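Local coordinates for protein acetylserotonin O-methyltransferase (Homo sapiens, PDB 4A6D) that catalyses the last step of melatonin synthesis, moving a methyl group from S-adenosyl-L-methionine to N-acetylserotonin, and works as a homodimer, at residues V24-A28 and L63-C67; P99-M105 and E162-V166; S113-W117 and L301-Q306; A190-K195 and Q220-F224. One frame throughout, in Å; residues are numbered along the deposited sequence. Where two conformers were deposited one is given.

Contact 1: V24-A28 and L63-C67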
loop_
_atom_site.group_PDB
_atom_site.type_symbol
_atom_site.label_atom_id
_atom_site.label_comp_id
_atom_site.label_asym_id
_atom_site.label_seq_id
_atom_site.Cartn_x
_atom_site.Cartn_y
_atom_site.Cartn_z
ATOM N N VAL A 24 -3.026 5.490 5.484
ATOM C CA VAL A 24 -2.951 6.339 6.686
ATOM C C VAL A 24 -2.538 7.754 6.259
ATOM O O VAL A 24 -3.200 8.718 6.648
ATOM C CB VAL A 24 -2.009 5.745 7.764
ATOM C CG1 VAL A 24 -1.503 6.814 8.735
ATOM C CG2 VAL A 24 -2.701 4.623 8.512
ATOM N N LEU A 25 -1.477 7.859 5.410
ATOM C CA LEU A 25 -0.970 9.116 4.874
ATOM C C LEU A 25 -2.039 9.815 4.025
ATOM O O LEU A 25 -2.269 11.003 4.222
ATOM C CB LEU A 25 0.297 8.865 4.034
ATOM C CG LEU A 25 0.899 10.066 3.255
ATOM C CD1 LEU A 25 1.344 11.165 4.202
ATOM C CD2 LEU A 25 2.087 9.626 2.413
ATOM N N PHE A 26 -2.700 9.068 3.108
ATOM C CA PHE A 26 -3.744 9.564 2.206
ATOM C C PHE A 26 -4.952 10.080 2.980
ATOM O O PHE A 26 -5.447 11.163 2.669
ATOM C CB PHE A 26 -4.181 8.469 1.196
ATOM C CG PHE A 26 -3.122 7.882 0.266
ATOM C CD1 PHE A 26 -1.943 8.575 -0.010
ATOM C CD2 PHE A 26 -3.313 6.640 -0.337
ATOM C CE1 PHE A 26 -0.967 8.031 -0.860
ATOM C CE2 PHE A 26 -2.350 6.105 -1.198
ATOM C CZ PHE A 26 -1.184 6.805 -1.460
ATOM N N ALA A 27 -5.415 9.314 3.998
ATOM C CA ALA A 27 -6.567 9.660 4.833
ATOM C C ALA A 27 -6.262 10.834 5.736
ATOM O O ALA A 27 -7.129 11.672 5.936
ATOM C CB ALA A 27 -7.019 8.464 5.652
ATOM N N ALA A 28 -5.032 10.920 6.257
ATOM C CA ALA A 28 -4.609 12.049 7.079
ATOM C C ALA A 28 -4.647 13.322 6.213
ATOM O O ALA A 28 -5.053 14.373 6.711
ATOM C CB ALA A 28 -3.205 11.816 7.608
ATOM N N LEU A 63 -5.307 7.045 13.941
ATOM C CA LEU A 63 -4.690 7.787 12.850
ATOM C C LEU A 63 -3.510 8.648 13.318
ATOM O O LEU A 63 -2.440 8.571 12.713
ATOM C CB LEU A 63 -5.761 8.628 12.129
ATOM C CG LEU A 63 -5.448 9.109 10.714
ATOM C CD1 LEU A 63 -5.845 8.062 9.683
ATOM C CD2 LEU A 63 -6.180 10.397 10.419
ATOM N N LEU A 64 -3.703 9.460 14.377
ATOM C CA LEU A 64 -2.662 10.342 14.925
ATOM C C LEU A 64 -1.496 9.518 15.484
ATOM O O LEU A 64 -0.338 9.834 15.201
ATOM C CB LEU A 64 -3.222 11.255 16.041
ATOM C CG LEU A 64 -4.240 12.341 15.651
ATOM C CD1 LEU A 64 -4.921 12.895 16.891
ATOM C CD2 LEU A 64 -3.588 13.480 14.847
ATOM N N ASP A 65 -1.806 8.452 16.258
ATOM C CA ASP A 65 -0.788 7.582 16.849
ATOM C C ASP A 65 0.047 6.879 15.799
ATOM O O ASP A 65 1.271 6.830 15.943
ATOM C CB ASP A 65 -1.382 6.614 17.874
ATOM C CG ASP A 65 -1.829 7.268 19.174
ATOM O OD1 ASP A 65 -1.372 8.406 19.459
ATOM O OD2 ASP A 65 -2.614 6.626 19.926
ATOM N N ILE A 66 -0.581 6.407 14.707
ATOM C CA ILE A 66 0.174 5.797 13.608
ATOM C C ILE A 66 1.093 6.873 12.970
ATOM O O ILE A 66 2.267 6.591 12.748
ATOM C CB ILE A 66 -0.739 5.070 12.594
ATOM C CG1 ILE A 66 -1.407 3.862 13.272
ATOM C CG2 ILE A 66 0.034 4.634 11.339
ATOM C CD1 ILE A 66 -2.697 3.431 12.745
ATOM N N CYS A 67 0.582 8.113 12.776
ATOM C CA CYS A 67 1.333 9.242 12.198
ATOM C C CYS A 67 2.583 9.570 13.024
ATOM O O CYS A 67 3.632 9.858 12.442
ATOM C CB CYS A 67 0.437 10.467 12.016
ATOM S SG CYS A 67 -0.691 10.361 10.596
#

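Contact 2: P99-M105 and E162-V166. With SAM (S-adenosylmethionine), chain D.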
loop_
_atom_site.group_PDB
_atom_site.type_symbol
_atom_site.label_atom_id
_atom_site.label_comp_id
_atom_site.label_asym_id
_atom_site.label_seq_id
_atom_site.Cartn_x
_atom_site.Cartn_y
_atom_site.Cartn_z
ATOM N N PRO A 99 4.768 25.978 -0.045
ATOM C CA PRO A 99 4.982 25.988 -1.501
ATOM C C PRO A 99 5.310 24.580 -2.017
ATOM O O PRO A 99 4.846 24.208 -3.100
ATOM C CB PRO A 99 6.158 26.960 -1.681
ATOM C CG PRO A 99 6.232 27.732 -0.397
ATOM C CD PRO A 99 5.829 26.739 0.644
ATOM N N THR A 100 6.015 23.770 -1.193
ATOM C CA THR A 100 6.424 22.395 -1.509
ATOM C C THR A 100 5.414 21.313 -1.169
ATOM O O THR A 100 5.768 20.135 -1.191
ATOM C CB THR A 100 7.841 22.100 -1.005
ATOM O OG1 THR A 100 7.924 22.392 0.391
ATOM C CG2 THR A 100 8.895 22.885 -1.775
ATOM N N SER A 101 4.142 21.709 -0.919
ATOM C CA SER A 101 2.996 20.853 -0.588
ATOM C C SER A 101 2.823 19.693 -1.568
ATOM O O SER A 101 2.863 19.905 -2.774
ATOM C CB SER A 101 1.716 21.682 -0.560
ATOM O OG SER A 101 0.633 20.958 0.000
ATOM N N GLN A 102 2.621 18.468 -1.047
ATOM C CA GLN A 102 2.442 17.281 -1.883
ATOM C C GLN A 102 1.058 16.667 -1.730
ATOM O O GLN A 102 0.767 15.640 -2.343
ATOM C CB GLN A 102 3.591 16.271 -1.688
ATOM C CG GLN A 102 4.986 16.809 -2.077
ATOM C CD GLN A 102 5.123 17.228 -3.529
ATOM O OE1 GLN A 102 4.857 16.457 -4.472
ATOM N NE2 GLN A 102 5.566 18.463 -3.740
ATOM N N CYS A 103 0.182 17.378 -0.984
ATOM C CA CYS A 103 -1.218 17.080 -0.635
ATOM C C CYS A 103 -2.080 16.510 -1.730
ATOM O O CYS A 103 -2.637 15.426 -1.556
ATOM C CB CYS A 103 -1.882 18.319 -0.050
ATOM S SG CYS A 103 -1.626 18.529 1.715
ATOM N N SER A 104 -2.293 17.305 -2.802
ATOM C CA SER A 104 -3.158 16.988 -3.938
ATOM C C SER A 104 -2.752 15.735 -4.695
ATOM O O SER A 104 -3.630 15.019 -5.167
ATOM C CB SER A 104 -3.349 18.204 -4.834
ATOM O OG SER A 104 -4.078 19.188 -4.117
ATOM N N MET A 105 -1.437 15.460 -4.776
ATOM C CA MET A 105 -0.913 14.259 -5.424
ATOM C C MET A 105 -1.226 13.049 -4.549
ATOM O O MET A 105 -1.673 12.026 -5.071
ATOM C CB MET A 105 0.602 14.381 -5.702
ATOM C CG MET A 105 1.177 13.205 -6.490
ATOM S SD MET A 105 0.406 13.000 -8.113
ATOM C CE MET A 105 0.642 11.273 -8.382
ATOM N N GLU A 162 2.454 19.895 -8.237
ATOM C CA GLU A 162 3.134 19.737 -6.967
ATOM C C GLU A 162 4.587 19.282 -7.014
ATOM O O GLU A 162 5.408 19.845 -6.272
ATOM C CB GLU A 162 2.271 18.947 -5.996
ATOM C CG GLU A 162 1.064 19.747 -5.538
ATOM C CD GLU A 162 0.199 19.067 -4.502
ATOM O OE1 GLU A 162 0.193 17.818 -4.458
ATOM O OE2 GLU A 162 -0.498 19.787 -3.752
ATOM N N VAL A 163 4.936 18.324 -7.903
ATOM C CA VAL A 163 6.329 17.857 -7.982
ATOM C C VAL A 163 7.324 18.966 -8.398
ATOM O O VAL A 163 8.463 19.007 -7.898
ATOM C CB VAL A 163 6.506 16.543 -8.784
ATOM C CG1 VAL A 163 6.364 16.779 -10.294
ATOM C CG2 VAL A 163 7.846 15.867 -8.437
ATOM N N TRP A 164 6.865 19.891 -9.262
ATOM C CA TRP A 164 7.708 20.974 -9.745
ATOM C C TRP A 164 8.153 21.988 -8.693
ATOM O O TRP A 164 9.196 22.625 -8.861
ATOM C CB TRP A 164 7.154 21.566 -11.041
ATOM C CG TRP A 164 6.762 20.505 -12.041
ATOM C CD1 TRP A 164 5.530 20.316 -12.594
ATOM C CD2 TRP A 164 7.591 19.427 -12.524
ATOM N NE1 TRP A 164 5.534 19.190 -13.390
ATOM C CE2 TRP A 164 6.793 18.636 -13.380
ATOM C CE3 TRP A 164 8.936 19.034 -12.284
ATOM C CZ2 TRP A 164 7.288 17.494 -14.021
ATOM C CZ3 TRP A 164 9.426 17.894 -12.912
ATOM C CH2 TRP A 164 8.605 17.137 -13.771
ATOM N N SER A 165 7.431 22.062 -7.565
ATOM C CA SER A 165 7.793 22.924 -6.438
ATOM C C SER A 165 9.089 22.420 -5.763
ATOM O O SER A 165 9.799 23.207 -5.135
ATOM C CB SER A 165 6.655 22.981 -5.423
ATOM O OG SER A 165 6.349 21.707 -4.881
ATOM N N VAL A 166 9.398 21.114 -5.924
ATOM C CA VAL A 166 10.602 20.465 -5.391
ATOM C C VAL A 166 11.610 20.086 -6.479
ATOM O O VAL A 166 12.799 20.257 -6.268
ATOM C CB VAL A 166 10.300 19.246 -4.474
ATOM C CG1 VAL A 166 10.306 19.647 -3.015
ATOM C CG2 VAL A 166 8.989 18.567 -4.835
HETATM N N SAM D . 3.639 18.445 -18.199
HETATM C CA SAM D . 2.805 18.381 -16.979
HETATM C C SAM D . 3.500 17.940 -15.674
HETATM O O SAM D . 4.467 17.212 -15.762
HETATM O OXT SAM D . 3.114 18.294 -14.513
HETATM C CB SAM D . 1.600 17.541 -17.321
HETATM C CG SAM D . 1.923 16.056 -17.522
HETATM S SD SAM D . 0.347 15.172 -17.807
HETATM C CE SAM D . 0.849 13.525 -17.519
HETATM C "C5'" SAM D . 0.264 15.014 -19.621
HETATM C "C4'" SAM D . -0.336 16.337 -20.120
HETATM O "O4'" SAM D . -0.500 16.159 -21.516
HETATM C "C3'" SAM D . -1.764 16.623 -19.514
HETATM O "O3'" SAM D . -1.848 17.958 -18.986
HETATM C "C2'" SAM D . -2.705 16.343 -20.731
HETATM O "O2'" SAM D . -3.937 17.062 -20.800
HETATM C "C1'" SAM D . -1.780 16.721 -21.902
HETATM N N9 SAM D . -2.205 16.117 -23.183
HETATM C C8 SAM D . -2.578 14.791 -23.391
HETATM N N7 SAM D . -2.880 14.606 -24.641
HETATM C C5 SAM D . -2.784 15.815 -25.321
HETATM C C6 SAM D . -3.000 16.257 -26.641
HETATM N N6 SAM D . -3.342 15.349 -27.586
HETATM N N1 SAM D . -2.752 17.575 -26.967
HETATM C C2 SAM D . -2.413 18.477 -26.034
HETATM N N3 SAM D . -2.214 18.085 -24.767
HETATM C C4 SAM D . -2.324 16.798 -24.383
#

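Contact 3: S113-W117 and L301-Q306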
loop_
_atom_site.group_PDB
_atom_site.type_symbol
_atom_site.label_atom_id
_atom_site.label_comp_id
_atom_site.label_asym_id
_atom_site.label_seq_id
_atom_site.Cartn_x
_atom_site.Cartn_y
_atom_site.Cartn_z
ATOM N N SER A 113 -5.096 5.956 -8.317
ATOM C CA SER A 113 -4.023 4.961 -8.473
ATOM C C SER A 113 -4.210 3.744 -7.580
ATOM O O SER A 113 -4.030 2.619 -8.044
ATOM C CB SER A 113 -2.658 5.589 -8.197
ATOM O OG SER A 113 -2.575 6.882 -8.771
ATOM N N TYR A 114 -4.552 3.972 -6.296
ATOM C CA TYR A 114 -4.769 2.920 -5.290
ATOM C C TYR A 114 -5.832 1.950 -5.766
ATOM O O TYR A 114 -5.616 0.739 -5.720
ATOM C CB TYR A 114 -5.116 3.536 -3.922
ATOM C CG TYR A 114 -5.253 2.520 -2.817
ATOM C CD1 TYR A 114 -6.469 1.863 -2.589
ATOM C CD2 TYR A 114 -4.187 2.233 -1.972
ATOM C CE1 TYR A 114 -6.601 0.924 -1.571
ATOM C CE2 TYR A 114 -4.317 1.307 -0.933
ATOM C CZ TYR A 114 -5.520 0.640 -0.749
ATOM O OH TYR A 114 -5.662 -0.266 0.280
ATOM N N ARG A 115 -6.965 2.484 -6.251
ATOM C CA ARG A 115 -8.083 1.707 -6.797
ATOM C C ARG A 115 -7.572 0.844 -7.966
ATOM O O ARG A 115 -7.621 -0.379 -7.871
ATOM C CB ARG A 115 -9.219 2.640 -7.250
ATOM C CG ARG A 115 -10.266 2.885 -6.170
ATOM C CD ARG A 115 -11.692 3.017 -6.711
ATOM N NE ARG A 115 -12.188 1.829 -7.434
ATOM C CZ ARG A 115 -12.637 0.708 -6.867
ATOM N NH1 ARG A 115 -12.637 0.575 -5.543
ATOM N NH2 ARG A 115 -13.071 -0.297 -7.621
ATOM N N CYS A 116 -6.977 1.485 -9.003
ATOM C CA CYS A 116 -6.382 0.844 -10.185
ATOM C C CYS A 116 -5.439 -0.317 -9.806
ATOM O O CYS A 116 -5.566 -1.428 -10.332
ATOM C CB CYS A 116 -5.677 1.880 -11.061
ATOM S SG CYS A 116 -6.778 2.764 -12.195
ATOM N N TRP A 117 -4.550 -0.069 -8.833
ATOM C CA TRP A 117 -3.566 -1.043 -8.365
ATOM C C TRP A 117 -4.124 -2.342 -7.754
ATOM O O TRP A 117 -3.412 -3.344 -7.709
ATOM C CB TRP A 117 -2.478 -0.377 -7.523
ATOM C CG TRP A 117 -1.370 0.211 -8.349
ATOM C CD1 TRP A 117 -1.419 1.337 -9.125
ATOM C CD2 TRP A 117 -0.054 -0.335 -8.517
ATOM N NE1 TRP A 117 -0.184 1.581 -9.677
ATOM C CE2 TRP A 117 0.662 0.549 -9.355
ATOM C CE3 TRP A 117 0.599 -1.490 -8.026
ATOM C CZ2 TRP A 117 1.994 0.325 -9.712
ATOM C CZ3 TRP A 117 1.919 -1.710 -8.381
ATOM C CH2 TRP A 117 2.603 -0.807 -9.221
ATOM N N LEU A 301 5.459 0.407 -13.842
ATOM C CA LEU A 301 4.360 -0.511 -13.580
ATOM C C LEU A 301 3.055 0.268 -13.408
ATOM O O LEU A 301 2.031 -0.157 -13.945
ATOM C CB LEU A 301 4.676 -1.421 -12.400
ATOM C CG LEU A 301 3.714 -2.602 -12.155
ATOM C CD1 LEU A 301 3.477 -3.452 -13.415
ATOM C CD2 LEU A 301 4.203 -3.441 -11.022
ATOM N N ASN A 302 3.117 1.459 -12.777
ATOM C CA ASN A 302 1.972 2.356 -12.676
ATOM C C ASN A 302 1.502 2.841 -14.084
ATOM O O ASN A 302 0.325 3.149 -14.258
ATOM C CB ASN A 302 2.290 3.564 -11.796
ATOM C CG ASN A 302 1.079 4.467 -11.647
ATOM O OD1 ASN A 302 -0.000 4.044 -11.211
ATOM N ND2 ASN A 302 1.168 5.677 -12.152
ATOM N N MET A 303 2.417 2.931 -15.074
ATOM C CA MET A 303 2.064 3.331 -16.444
ATOM C C MET A 303 1.346 2.168 -17.137
ATOM O O MET A 303 0.461 2.406 -17.950
ATOM C CB MET A 303 3.294 3.801 -17.255
ATOM C CG MET A 303 3.925 5.103 -16.758
ATOM S SD MET A 303 2.900 6.602 -16.908
ATOM C CE MET A 303 2.255 6.717 -15.263
ATOM N N LEU A 304 1.739 0.927 -16.838
ATOM C CA LEU A 304 1.104 -0.260 -17.390
ATOM C C LEU A 304 -0.337 -0.350 -16.858
ATOM O O LEU A 304 -1.267 -0.539 -17.639
ATOM C CB LEU A 304 1.894 -1.550 -17.048
ATOM C CG LEU A 304 1.196 -2.880 -17.402
ATOM C CD1 LEU A 304 1.056 -3.052 -18.926
ATOM C CD2 LEU A 304 1.920 -4.049 -16.820
ATOM N N VAL A 305 -0.504 -0.154 -15.545
ATOM C CA VAL A 305 -1.789 -0.187 -14.831
ATOM C C VAL A 305 -2.715 0.969 -15.255
ATOM O O VAL A 305 -3.917 0.761 -15.367
ATOM C CB VAL A 305 -1.527 -0.212 -13.294
ATOM C CG1 VAL A 305 -2.790 0.056 -12.488
ATOM C CG2 VAL A 305 -0.907 -1.532 -12.867
ATOM N N GLN A 306 -2.161 2.161 -15.509
ATOM C CA GLN A 306 -2.958 3.345 -15.818
ATOM C C GLN A 306 -2.944 3.889 -17.267
ATOM O O GLN A 306 -4.006 3.981 -17.870
ATOM C CB GLN A 306 -2.680 4.456 -14.792
ATOM C CG GLN A 306 -3.453 4.255 -13.490
ATOM C CD GLN A 306 -3.276 5.417 -12.551
ATOM O OE1 GLN A 306 -3.941 6.457 -12.647
ATOM N NE2 GLN A 306 -2.387 5.256 -11.609
#

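Contact 4: A190-K195 and Q220-F224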
loop_
_atom_site.group_PDB
_atom_site.type_symbol
_atom_site.label_atom_id
_atom_site.label_comp_id
_atom_site.label_asym_id
_atom_site.label_seq_id
_atom_site.Cartn_x
_atom_site.Cartn_y
_atom_site.Cartn_z
ATOM N N ALA A 190 -1.390 23.005 -15.947
ATOM C CA ALA A 190 -1.682 24.243 -15.204
ATOM C C ALA A 190 -0.627 25.348 -15.415
ATOM O O ALA A 190 -0.893 26.507 -15.091
ATOM C CB ALA A 190 -1.837 23.938 -13.721
ATOM N N GLY A 191 0.547 24.967 -15.938
ATOM C CA GLY A 191 1.660 25.868 -16.221
ATOM C C GLY A 191 2.654 26.091 -15.097
ATOM O O GLY A 191 3.380 27.089 -15.115
ATOM N N ALA A 192 2.700 25.166 -14.110
ATOM C CA ALA A 192 3.593 25.238 -12.951
ATOM C C ALA A 192 5.067 25.254 -13.374
ATOM O O ALA A 192 5.816 26.144 -12.956
ATOM C CB ALA A 192 3.325 24.079 -12.014
ATOM N N LEU A 193 5.461 24.302 -14.244
ATOM C CA LEU A 193 6.814 24.200 -14.765
ATOM C C LEU A 193 7.186 25.462 -15.561
ATOM O O LEU A 193 8.280 25.994 -15.382
ATOM C CB LEU A 193 6.971 22.911 -15.593
ATOM C CG LEU A 193 8.394 22.381 -15.811
ATOM C CD1 LEU A 193 9.121 22.082 -14.479
ATOM C CD2 LEU A 193 8.368 21.164 -16.685
ATOM N N ALA A 194 6.239 25.991 -16.365
ATOM C CA ALA A 194 6.437 27.214 -17.148
ATOM C C ALA A 194 6.637 28.419 -16.237
ATOM O O ALA A 194 7.487 29.242 -16.530
ATOM C CB ALA A 194 5.259 27.445 -18.061
ATOM N N LYS A 195 5.886 28.519 -15.127
ATOM C CA LYS A 195 6.021 29.601 -14.145
ATOM C C LYS A 195 7.444 29.597 -13.577
ATOM O O LYS A 195 8.061 30.662 -13.477
ATOM C CB LYS A 195 4.991 29.452 -13.008
ATOM C CG LYS A 195 3.705 30.265 -13.192
ATOM C CD LYS A 195 2.571 29.782 -12.256
ATOM C CE LYS A 195 1.565 30.863 -11.899
ATOM N NZ LYS A 195 0.327 30.305 -11.288
ATOM N N GLN A 220 -9.090 29.472 -15.215
ATOM C CA GLN A 220 -10.159 29.637 -14.225
ATOM C C GLN A 220 -9.734 29.404 -12.772
ATOM O O GLN A 220 -10.355 29.967 -11.871
ATOM C CB GLN A 220 -11.347 28.720 -14.553
ATOM C CG GLN A 220 -12.229 29.208 -15.701
ATOM C CD GLN A 220 -13.551 28.469 -15.793
ATOM O OE1 GLN A 220 -14.567 29.031 -16.221
ATOM N NE2 GLN A 220 -13.574 27.182 -15.433
ATOM N N HIS A 221 -8.717 28.558 -12.535
ATOM C CA HIS A 221 -8.283 28.211 -11.176
ATOM C C HIS A 221 -6.858 28.630 -10.759
ATOM O O HIS A 221 -6.513 28.493 -9.582
ATOM C CB HIS A 221 -8.561 26.724 -10.892
ATOM C CG HIS A 221 -10.026 26.389 -10.879
ATOM N ND1 HIS A 221 -10.738 26.201 -12.055
ATOM C CD2 HIS A 221 -10.871 26.245 -9.833
ATOM C CE1 HIS A 221 -11.980 25.941 -11.684
ATOM N NE2 HIS A 221 -12.110 25.959 -10.361
ATOM N N PHE A 222 -6.048 29.158 -11.703
ATOM C CA PHE A 222 -4.670 29.599 -11.446
ATOM C C PHE A 222 -4.459 30.988 -12.066
ATOM O O PHE A 222 -4.772 31.176 -13.248
ATOM C CB PHE A 222 -3.651 28.573 -11.999
ATOM C CG PHE A 222 -3.882 27.132 -11.590
ATOM C CD1 PHE A 222 -4.728 26.308 -12.326
ATOM C CD2 PHE A 222 -3.239 26.594 -10.481
ATOM C CE1 PHE A 222 -4.953 24.979 -11.942
ATOM C CE2 PHE A 222 -3.456 25.262 -10.103
ATOM C CZ PHE A 222 -4.306 24.462 -10.841
ATOM N N SER A 223 -3.973 31.976 -11.271
ATOM C CA SER A 223 -3.776 33.344 -11.787
ATOM C C SER A 223 -2.356 33.651 -12.278
ATOM O O SER A 223 -1.377 33.121 -11.733
ATOM C CB SER A 223 -4.267 34.403 -10.804
ATOM O OG SER A 223 -4.434 35.654 -11.458
ATOM N N PHE A 224 -2.265 34.512 -13.315
ATOM C CA PHE A 224 -1.017 34.899 -13.973
ATOM C C PHE A 224 -0.913 36.420 -14.134
ATOM O O PHE A 224 -1.827 37.061 -14.651
ATOM C CB PHE A 224 -0.894 34.187 -15.342
ATOM C CG PHE A 224 -0.912 32.669 -15.309
ATOM C CD1 PHE A 224 -2.115 31.969 -15.292
ATOM C CD2 PHE A 224 0.273 31.941 -15.340
ATOM C CE1 PHE A 224 -2.131 30.571 -15.255
ATOM C CE2 PHE A 224 0.254 30.541 -15.324
ATOM C CZ PHE A 224 -0.948 29.867 -15.278
#

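Contact 1: V24-A28 and L63-C67
Val24 and Ile66 make the tightest part of this contact. Val24 CG1 sits 3.7 Å from Ile66 CG2, and the other methyl of the valine, CG2, also rests against that same Ile66 branch. Ile66 CG2 is set anti to its own backbone N, which directs this short branch, and not CG1, at the valine. Cys67 adds its sulfur alongside. Cys67 SG lies 4.1 Å from Val24 CG1 and 4.2 Å from Ala28 CB, so it fills the step between two residues one helical turn apart. Both segments belong to the mostly helical dimerisation domain of the O-methyltransferase, a domain related to helix-turn-helix folds. Here helix 7-31 packs on helix 57-69. The segment axes approach to 10.4 Å and run at 123° to each other. Small residues, Ala27 and Ala28, line the first helix where the second faces it. The looser part is at Leu63. Its two methyls straddle the alanines: Leu63 CD2 stands 4.0 Å from Ala28 CA, and Leu63 CD1 is 4.2 Å from Ala27 CB. The touching residues are all buried, so even this looser side does not face solvent. Phe34 of helix 33-39 covers Ala28, and Val33 covers Leu63. The second subunit closes other flanks: its Leu301 packs on Val24, its Leu120 on Ala27 and its Gln297 on Ile66.

Contact 2: P99-M105 and E162-V166
Pro99 meets Ser165 through its carbonyl oxygen: Pro99 O lies 3.2 Å from Ser165 CB. Next, Thr100 lays its methyl CG2 across Val166 CG1 at 3.7 Å, the two side chains crossing at about a right angle. Its hydroxyl is engaged elsewhere, with the backbone oxygen of Asp92. The carbonyl oxygen of Ser101 lies against the side chain of Glu162. Gln102 then folds back. Its chain bends at chi2 (-60°), which brings NE2 between two carbonyls. Gln102 NE2 bonds Glu162 O at 2.9 Å and Thr100 O at 3.1 Å. Both oxygens lie near the amide plane, yet the amide nitrogen stands well above each carbonyl plane. Glu162 O also accepts from Ser165 N. With an alanine here both NE2 hydrogen bonds are gone, and the 99-105 loop would probably lose its tie to Glu162 O. Gln102 is also the N-cap residue of helix 103-117. Glu162 reaches the first turn of that helix with an extended side chain. Its carboxylate takes a weak bond from Ser104 N to OE2 and a firmer one from Met105 N to Glu162 OE1, 2.9 Å long. The N-H groups at this helix start would probably favour the negative charge of Glu162. Further along 162-166, Trp164 turns away from this helix. Trp164 NE1 donates to the carboxylate oxygen OXT of S-adenosylmethionine at 2.8 Å, nearly straight at 168°.

Contact 3: S113-W117 and L301-Q306
Asn302 holds CG anti to its backbone N (chi1 -178°), and this carries its amide to the edge of the Trp117 indole. The two side-chain torsions of Trp117 together turn its N-H edge to Asn302. The bond from Trp117 NE1 to Asn302 OD1 is 2.9 Å long, with an N-H...O angle of 164°. The oxygen lies in the ring plane, and ring and amide are nearly coplanar. Asn302 OD1 takes a second bond, from Gln306 NE2 at 2.7 Å, and two donors on this oxygen help set the turn of the amide. The extended Gln306 chain also reaches Ser113 OG, 3.3 Å from Gln306 NE2, in a weak bond. Val305 CG1 sits over one face of the indole, 4.2 Å from the centroid of the five-membered Trp117 ring, a CH-pi contact. The same methyl meets Cys116 CB. At the far end of the indole, Leu301 CD2 touches Trp117 CH2 at 3.6 Å. Phe19 of the second subunit meets the Trp117 ring edge-to-face. The segments 113-117 and 301-305 run at 79° to each other. Asn302 and Gln306 belong to the substrate-binding site of this O-methyltransferase, and Trp117, with weakly bonded Ser113, probably acts as a second shell that positions them.

Contact 4: A190-K195 and Q220-F224
Ala190 and Phe222 meet in the Rossmann-like methyltransferase domain, where the glycine-rich turn after strand 182-186 leads into helix 192-200. Across the contact, the chain leaves helix 212-221 and heads for strand 230-234. The apolar part is a CH-pi contact. Ala190 CB stands over one face of the Phe222 ring, 3.9 Å from the centroid and 16° off the ring normal. Gln161 of helix 150-161 touches both Ala190 and Phe222. Gly191, the N-cap of helix 192-200, has a positive phi angle, a conformation glycine adopts easily. The charged part belongs to Lys195. Its chain is extended beyond CG and crosses Phe224 at about a right angle. The methylenes pass the ring first, with Lys195 CE 3.7 Å from Phe224 CE2. The ammonium ends over the face, Lys195 NZ lying 4.3 Å from the centroid of the Phe224 ring in a cation-pi contact. The polar part is slight. Lys195 NZ gives a weak hydrogen bond to Ser223 O at 3.3 Å, so the backbone oxygen and the ring share one ammonium. A methionine in place of Lys195 would lose the positive charge, and Ser223 O and the Phe224 face would probably be left without their ammonium partner. Phe232 meets the Phe224 ring edge-to-face, and Ile230 packs on both Lys195 and Phe224. At the rim of that ring, in its plane, Ala190 O lies 3.4 Å from Phe224 CZ.

Overall arrangement
Contacts 1 and 3 are buried, contact 2 is partly buried and contact 4 lies at the surface. Contact 1 is purely apolar and sits in the dimerisation domain. Contacts 2 and 3 both use helix 103-117, one at its start and one near its end, with centres 21 Å apart. Both use hydrogen bonds from side-chain amides, but contact 2 ties a carboxylate to a helix start and contact 3 holds two substrate-binding side chains, Asn302 and Gln306, against Trp117. Contacts 1, 2 and 3 all touch the second subunit; contact 4 does not. Contact 4 relies on ring faces and a lysine. It joins contact 2 through Trp164 CD2 and Leu193 CD1, 3.6 Å apart.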